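Local atomic coordinates of sulfur oxidation protein SOXB (Thermus thermophilus, PDB entry 2WDD), a protein that hydrolyses the sulfur-sulfur bond of cysteine S-thiosulfonate in the Sox sulfur-oxidation pathway, at a site holding two manganese ions. Residues D28-Q40 / K124-S137. Numbering follows the deposited sequence.
Sequences DATLLYFSDLHGQ and KALVLDGGDTWTNS. With MN (manganese (II) ion), chain G; MN (manganese (II) ion), chain H.
The two-manganese site of the metallophosphatase-type fold, shared with the 5'-nucleotidase family, is built here at the C-terminal ends of neighbouring parallel strands 29-34 and 124-129, joined by a helical beta-alpha-beta crossover. Backbone bonds alternate along the pair, from Thr-30 N to Lys-124 O as far as Gly-130 N to Phe-34 O. Leu-31 and Leu-126 lie side by side on one face of the sheet; on the other, Leu-32 and Val-127 face helix 104-120. Beyond the strands, Asp-36 OD1 binds one manganese at 2.1 Å and His-38 NE2 binds the same ion at 2.2 Å. Asp-132 OD2 bridges, 2.2 Å from each ion, its carboxylate turned 84° from that of Asp-36; His-288 completes the protein ligands of the first ion, and His-163, His-263 and His-286 those of the second. Asp-132 OD1 is held by Trp-164 N. The His-38 ring is fixed from two directions: Asp-132 CB sits over one face, 3.7 Å from the ring centroid, and ND1 donates in the ring plane to Asn-136 OD1 at 2.8 Å, leaving NE2 for the metal. Thr-135 OG1 donates to the same Asn-136 OD1 from the other face of the amide plane. Phe-34, ending strand 29-34 with CG between backbone N and carbonyl carbon (chi1 65°), brings CE1 to 3.7 Å from Asp-129 CG, ring and carboxylate planes 31° apart. Asp-129 OD1 closes an Asx turn with Gly-131 N, while OD2 takes Thr-133 OG1 on its syn side at 2.8 Å. With an alanine here, Gly-131 N and Thr-133 OG1 would probably lose this shared acceptor group, leaving the turn to Asp-132 freer to shift. Ser-137 OG donates to Gly-39 O at 2.7 Å, from above the carbonyl plane.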
loop_
_atom_site.group_PDB
_atom_site.type_symbol
_atom_site.label_atom_id
_atom_site.label_comp_id
_atom_site.label_asym_id
_atom_site.label_seq_id
_atom_site.Cartn_x
_atom_site.Cartn_y
_atom_site.Cartn_z
ATOM N N ASP A 28 7.995 -18.273 22.188
ATOM C CA ASP A 28 6.722 -18.722 22.729
ATOM C C ASP A 28 5.542 -18.510 21.794
ATOM O O ASP A 28 4.526 -19.198 21.908
ATOM C CB ASP A 28 6.443 -17.965 24.024
ATOM C CG ASP A 28 7.617 -18.002 24.984
ATOM O OD1 ASP A 28 7.928 -19.105 25.479
ATOM O OD2 ASP A 28 8.232 -16.944 25.245
ATOM N N ALA A 29 5.651 -17.522 20.914
ATOM C CA ALA A 29 4.546 -17.203 20.019
ATOM C C ALA A 29 5.075 -16.802 18.660
ATOM O O ALA A 29 6.160 -16.231 18.544
ATOM C CB ALA A 29 3.710 -16.067 20.602
ATOM N N THR A 30 4.290 -17.081 17.634
ATOM C CA THR A 30 4.676 -16.698 16.291
ATOM C C THR A 30 3.549 -15.918 15.665
ATOM O O THR A 30 2.405 -16.364 15.670
ATOM C CB THR A 30 5.013 -17.903 15.425
ATOM O OG1 THR A 30 6.152 -18.576 15.980
ATOM C CG2 THR A 30 5.332 -17.451 13.988
ATOM N N LEU A 31 3.890 -14.770 15.089
ATOM C CA LEU A 31 2.917 -13.956 14.369
ATOM C C LEU A 31 3.229 -14.093 12.877
ATOM O O LEU A 31 4.386 -13.964 12.452
ATOM C CB LEU A 31 2.996 -12.488 14.802
ATOM C CG LEU A 31 2.989 -12.200 16.311
ATOM C CD1 LEU A 31 3.059 -10.713 16.570
ATOM C CD2 LEU A 31 1.743 -12.806 16.958
ATOM N N LEU A 32 2.209 -14.430 12.096
ATOM C CA LEU A 32 2.327 -14.556 10.644
ATOM C C LEU A 32 1.547 -13.353 10.137
ATOM O O LEU A 32 0.320 -13.293 10.258
ATOM C CB LEU A 32 1.732 -15.870 10.148
ATOM C CG LEU A 32 2.426 -17.085 10.798
ATOM C CD1 LEU A 32 1.752 -18.406 10.407
ATOM C CD2 LEU A 32 3.928 -17.107 10.461
ATOM N N TYR A 33 2.288 -12.352 9.676
ATOM C CA TYR A 33 1.728 -11.057 9.344
ATOM C C TYR A 33 1.879 -10.656 7.884
ATOM O O TYR A 33 2.954 -10.764 7.304
ATOM C CB TYR A 33 2.449 -10.030 10.229
ATOM C CG TYR A 33 2.254 -8.582 9.863
ATOM C CD1 TYR A 33 0.980 -8.030 9.793
ATOM C CD2 TYR A 33 3.357 -7.732 9.687
ATOM C CE1 TYR A 33 0.798 -6.687 9.479
ATOM C CE2 TYR A 33 3.183 -6.389 9.379
ATOM C CZ TYR A 33 1.899 -5.874 9.287
ATOM O OH TYR A 33 1.720 -4.547 8.963
ATOM N N PHE A 34 0.792 -10.168 7.302
ATOM C CA PHE A 34 0.842 -9.605 5.956
ATOM C C PHE A 34 -0.085 -8.400 5.983
ATOM O O PHE A 34 -0.940 -8.290 6.860
ATOM C CB PHE A 34 0.426 -10.610 4.881
ATOM C CG PHE A 34 -1.012 -11.033 4.970
ATOM C CD1 PHE A 34 -1.987 -10.419 4.191
ATOM C CD2 PHE A 34 -1.395 -12.036 5.849
ATOM C CE1 PHE A 34 -3.322 -10.814 4.280
ATOM C CE2 PHE A 34 -2.730 -12.419 5.958
ATOM C CZ PHE A 34 -3.691 -11.819 5.152
ATOM N N SER A 35 0.104 -7.473 5.057
ATOM C CA SER A 35 -0.724 -6.280 5.046
ATOM C C SER A 35 -0.788 -5.746 3.630
ATOM O O SER A 35 0.040 -6.089 2.771
ATOM C CB SER A 35 -0.121 -5.210 5.966
ATOM O OG SER A 35 -0.995 -4.106 6.153
ATOM N N ASP A 36 -1.777 -4.904 3.391
ATOM C CA ASP A 36 -1.875 -4.225 2.112
ATOM C C ASP A 36 -1.908 -5.127 0.883
ATOM O O ASP A 36 -1.365 -4.787 -0.176
ATOM C CB ASP A 36 -0.771 -3.169 2.008
ATOM C CG ASP A 36 -0.924 -2.078 3.068
ATOM O OD1 ASP A 36 -1.670 -1.109 2.845
ATOM O OD2 ASP A 36 -0.394 -2.258 4.181
ATOM N N LEU A 37 -2.609 -6.252 1.011
ATOM C CA LEU A 37 -2.783 -7.174 -0.113
ATOM C C LEU A 37 -3.495 -6.488 -1.282
ATOM O O LEU A 37 -3.266 -6.839 -2.436
ATOM C CB LEU A 37 -3.599 -8.381 0.344
ATOM C CG LEU A 37 -3.876 -9.498 -0.662
ATOM C CD1 LEU A 37 -2.601 -10.134 -1.177
ATOM C CD2 LEU A 37 -4.763 -10.551 -0.035
ATOM N N HIS A 38 -4.398 -5.566 -0.968
ATOM C CA HIS A 38 -5.138 -4.843 -1.992
ATOM C C HIS A 38 -5.781 -5.796 -3.001
ATOM O O HIS A 38 -5.681 -5.629 -4.224
ATOM C CB HIS A 38 -4.269 -3.783 -2.649
ATOM C CG HIS A 38 -4.061 -2.566 -1.795
ATOM N ND1 HIS A 38 -5.013 -1.575 -1.654
ATOM C CD2 HIS A 38 -3.013 -2.194 -1.017
ATOM C CE1 HIS A 38 -4.540 -0.621 -0.873
ATOM N NE2 HIS A 38 -3.338 -0.985 -0.455
ATOM N N GLY A 39 -6.446 -6.807 -2.447
ATOM C CA GLY A 39 -7.212 -7.799 -3.181
ATOM C C GLY A 39 -6.512 -8.577 -4.277
ATOM O O GLY A 39 -7.172 -9.179 -5.133
ATOM N N GLN A 40 -5.181 -8.583 -4.260
ATOM C CA GLN A 40 -4.411 -9.243 -5.308
ATOM C C GLN A 40 -4.508 -10.752 -5.233
ATOM O O GLN A 40 -3.804 -11.409 -4.472
ATOM C CB GLN A 40 -2.977 -8.728 -5.328
ATOM C CG GLN A 40 -2.913 -7.238 -5.691
ATOM C CD GLN A 40 -3.498 -6.984 -7.067
ATOM O OE1 GLN A 40 -2.986 -7.500 -8.061
ATOM N NE2 GLN A 40 -4.619 -6.255 -7.124
ATOM N N LYS A 124 2.481 -21.479 19.414
ATOM C CA LYS A 124 1.202 -20.802 19.209
ATOM C C LYS A 124 1.349 -19.767 18.093
ATOM O O LYS A 124 2.171 -18.861 18.198
ATOM C CB LYS A 124 0.793 -20.088 20.496
ATOM C CG LYS A 124 -0.291 -19.043 20.315
ATOM C CD LYS A 124 -1.668 -19.653 20.467
ATOM C CE LYS A 124 -2.715 -18.592 20.757
ATOM N NZ LYS A 124 -4.062 -19.033 20.308
ATOM N N ALA A 125 0.541 -19.891 17.042
ATOM C CA ALA A 125 0.617 -18.958 15.921
ATOM C C ALA A 125 -0.654 -18.141 15.708
ATOM O O ALA A 125 -1.770 -18.645 15.858
ATOM C CB ALA A 125 0.987 -19.690 14.653
ATOM N N LEU A 126 -0.469 -16.878 15.335
ATOM C CA LEU A 126 -1.586 -15.993 15.040
ATOM C C LEU A 126 -1.364 -15.430 13.652
ATOM O O LEU A 126 -0.231 -15.095 13.295
ATOM C CB LEU A 126 -1.654 -14.838 16.044
ATOM C CG LEU A 126 -2.069 -15.188 17.473
ATOM C CD1 LEU A 126 -1.940 -13.950 18.369
ATOM C CD2 LEU A 126 -3.505 -15.740 17.497
ATOM N N VAL A 127 -2.440 -15.376 12.866
ATOM C CA VAL A 127 -2.403 -14.834 11.515
ATOM C C VAL A 127 -3.012 -13.442 11.594
ATOM O O VAL A 127 -4.192 -13.283 11.938
ATOM C CB VAL A 127 -3.158 -15.743 10.531
ATOM C CG1 VAL A 127 -3.148 -15.121 9.134
ATOM C CG2 VAL A 127 -2.524 -17.140 10.491
ATOM N N LEU A 128 -2.199 -12.434 11.297
ATOM C CA LEU A 128 -2.630 -11.051 11.444
ATOM C C LEU A 128 -2.556 -10.339 10.119
ATOM O O LEU A 128 -1.531 -10.392 9.440
ATOM C CB LEU A 128 -1.726 -10.342 12.443
ATOM C CG LEU A 128 -1.695 -11.025 13.816
ATOM C CD1 LEU A 128 -0.726 -10.299 14.723
ATOM C CD2 LEU A 128 -3.099 -11.049 14.422
ATOM N N ASP A 129 -3.657 -9.681 9.764
ATOM C CA ASP A 129 -3.788 -8.953 8.503
ATOM C C ASP A 129 -3.839 -7.447 8.787
ATOM O O ASP A 129 -4.685 -6.973 9.548
ATOM C CB ASP A 129 -5.074 -9.413 7.836
ATOM C CG ASP A 129 -5.334 -8.724 6.518
ATOM O OD1 ASP A 129 -4.580 -7.794 6.154
ATOM O OD2 ASP A 129 -6.276 -9.156 5.834
ATOM N N GLY A 130 -2.894 -6.699 8.221
ATOM C CA GLY A 130 -2.795 -5.276 8.478
ATOM C C GLY A 130 -3.753 -4.349 7.746
ATOM O O GLY A 130 -3.651 -3.133 7.911
ATOM N N GLY A 131 -4.701 -4.890 6.982
ATOM C CA GLY A 131 -5.682 -4.042 6.313
ATOM C C GLY A 131 -5.314 -3.675 4.882
ATOM O O GLY A 131 -4.246 -4.036 4.392
ATOM N N ASP A 132 -6.203 -2.941 4.217
ATOM C CA ASP A 132 -6.084 -2.657 2.778
ATOM C C ASP A 132 -6.071 -4.005 2.090
ATOM O O ASP A 132 -5.236 -4.284 1.231
ATOM C CB ASP A 132 -4.830 -1.857 2.430
ATOM C CG ASP A 132 -5.037 -0.367 2.593
ATOM O OD1 ASP A 132 -6.151 0.040 2.981
ATOM O OD2 ASP A 132 -4.094 0.400 2.333
ATOM N N THR A 133 -6.999 -4.858 2.508
ATOM C CA THR A 133 -7.079 -6.210 2.003
ATOM C C THR A 133 -8.215 -6.396 1.002
ATOM O O THR A 133 -8.047 -7.056 -0.019
ATOM C CB THR A 133 -7.304 -7.185 3.180
ATOM O OG1 THR A 133 -6.337 -6.926 4.203
ATOM C CG2 THR A 133 -7.215 -8.643 2.719
ATOM N N TRP A 134 -9.385 -5.883 1.358
ATOM C CA TRP A 134 -10.613 -6.170 0.624
ATOM C C TRP A 134 -10.830 -5.534 -0.725
ATOM O O TRP A 134 -11.748 -5.937 -1.457
ATOM C CB TRP A 134 -11.826 -5.797 1.479
ATOM C CG TRP A 134 -11.968 -6.550 2.770
ATOM C CD1 TRP A 134 -11.280 -7.670 3.171
ATOM C CD2 TRP A 134 -12.941 -6.291 3.781
ATOM N NE1 TRP A 134 -11.745 -8.094 4.397
ATOM C CE2 TRP A 134 -12.768 -7.266 4.791
ATOM C CE3 TRP A 134 -13.903 -5.294 3.963
ATOM C CZ2 TRP A 134 -13.521 -7.260 5.965
ATOM C CZ3 TRP A 134 -14.667 -5.301 5.118
ATOM C CH2 TRP A 134 -14.473 -6.285 6.103
ATOM N N THR A 135 -10.057 -4.493 -1.011
ATOM C CA THR A 135 -10.296 -3.661 -2.174
ATOM C C THR A 135 -9.204 -3.660 -3.219
ATOM O O THR A 135 -8.117 -4.216 -3.017
ATOM C CB THR A 135 -10.526 -2.211 -1.680
ATOM O OG1 THR A 135 -9.427 -1.820 -0.838
ATOM C CG2 THR A 135 -11.814 -2.128 -0.858
ATOM N N ASN A 136 -9.508 -2.985 -4.329
ATOM C CA ASN A 136 -8.531 -2.687 -5.383
ATOM C C ASN A 136 -8.019 -3.837 -6.241
ATOM O O ASN A 136 -6.823 -3.943 -6.511
ATOM C CB ASN A 136 -7.380 -1.866 -4.808
ATOM C CG ASN A 136 -7.866 -0.815 -3.833
ATOM O OD1 ASN A 136 -7.511 -0.830 -2.657
ATOM N ND2 ASN A 136 -8.713 0.088 -4.314
ATOM N N SER A 137 -8.936 -4.670 -6.719
ATOM C CA SER A 137 -8.557 -5.767 -7.594
ATOM C C SER A 137 -9.789 -6.185 -8.365
ATOM O O SER A 137 -10.892 -5.787 -8.026
ATOM C CB SER A 137 -8.030 -6.955 -6.789
ATOM O OG SER A 137 -9.097 -7.630 -6.126
HETATM MN MN MN G . -2.237 0.062 1.198
HETATM MN MN MN H . -3.520 2.214 3.534
HETATM O O HOH W 1 4.921 -20.493 18.750
HETATM O O HOH W 2 -3.778 -7.282 3.502
HETATM O O HOH W 3 -1.971 1.904 2.129
#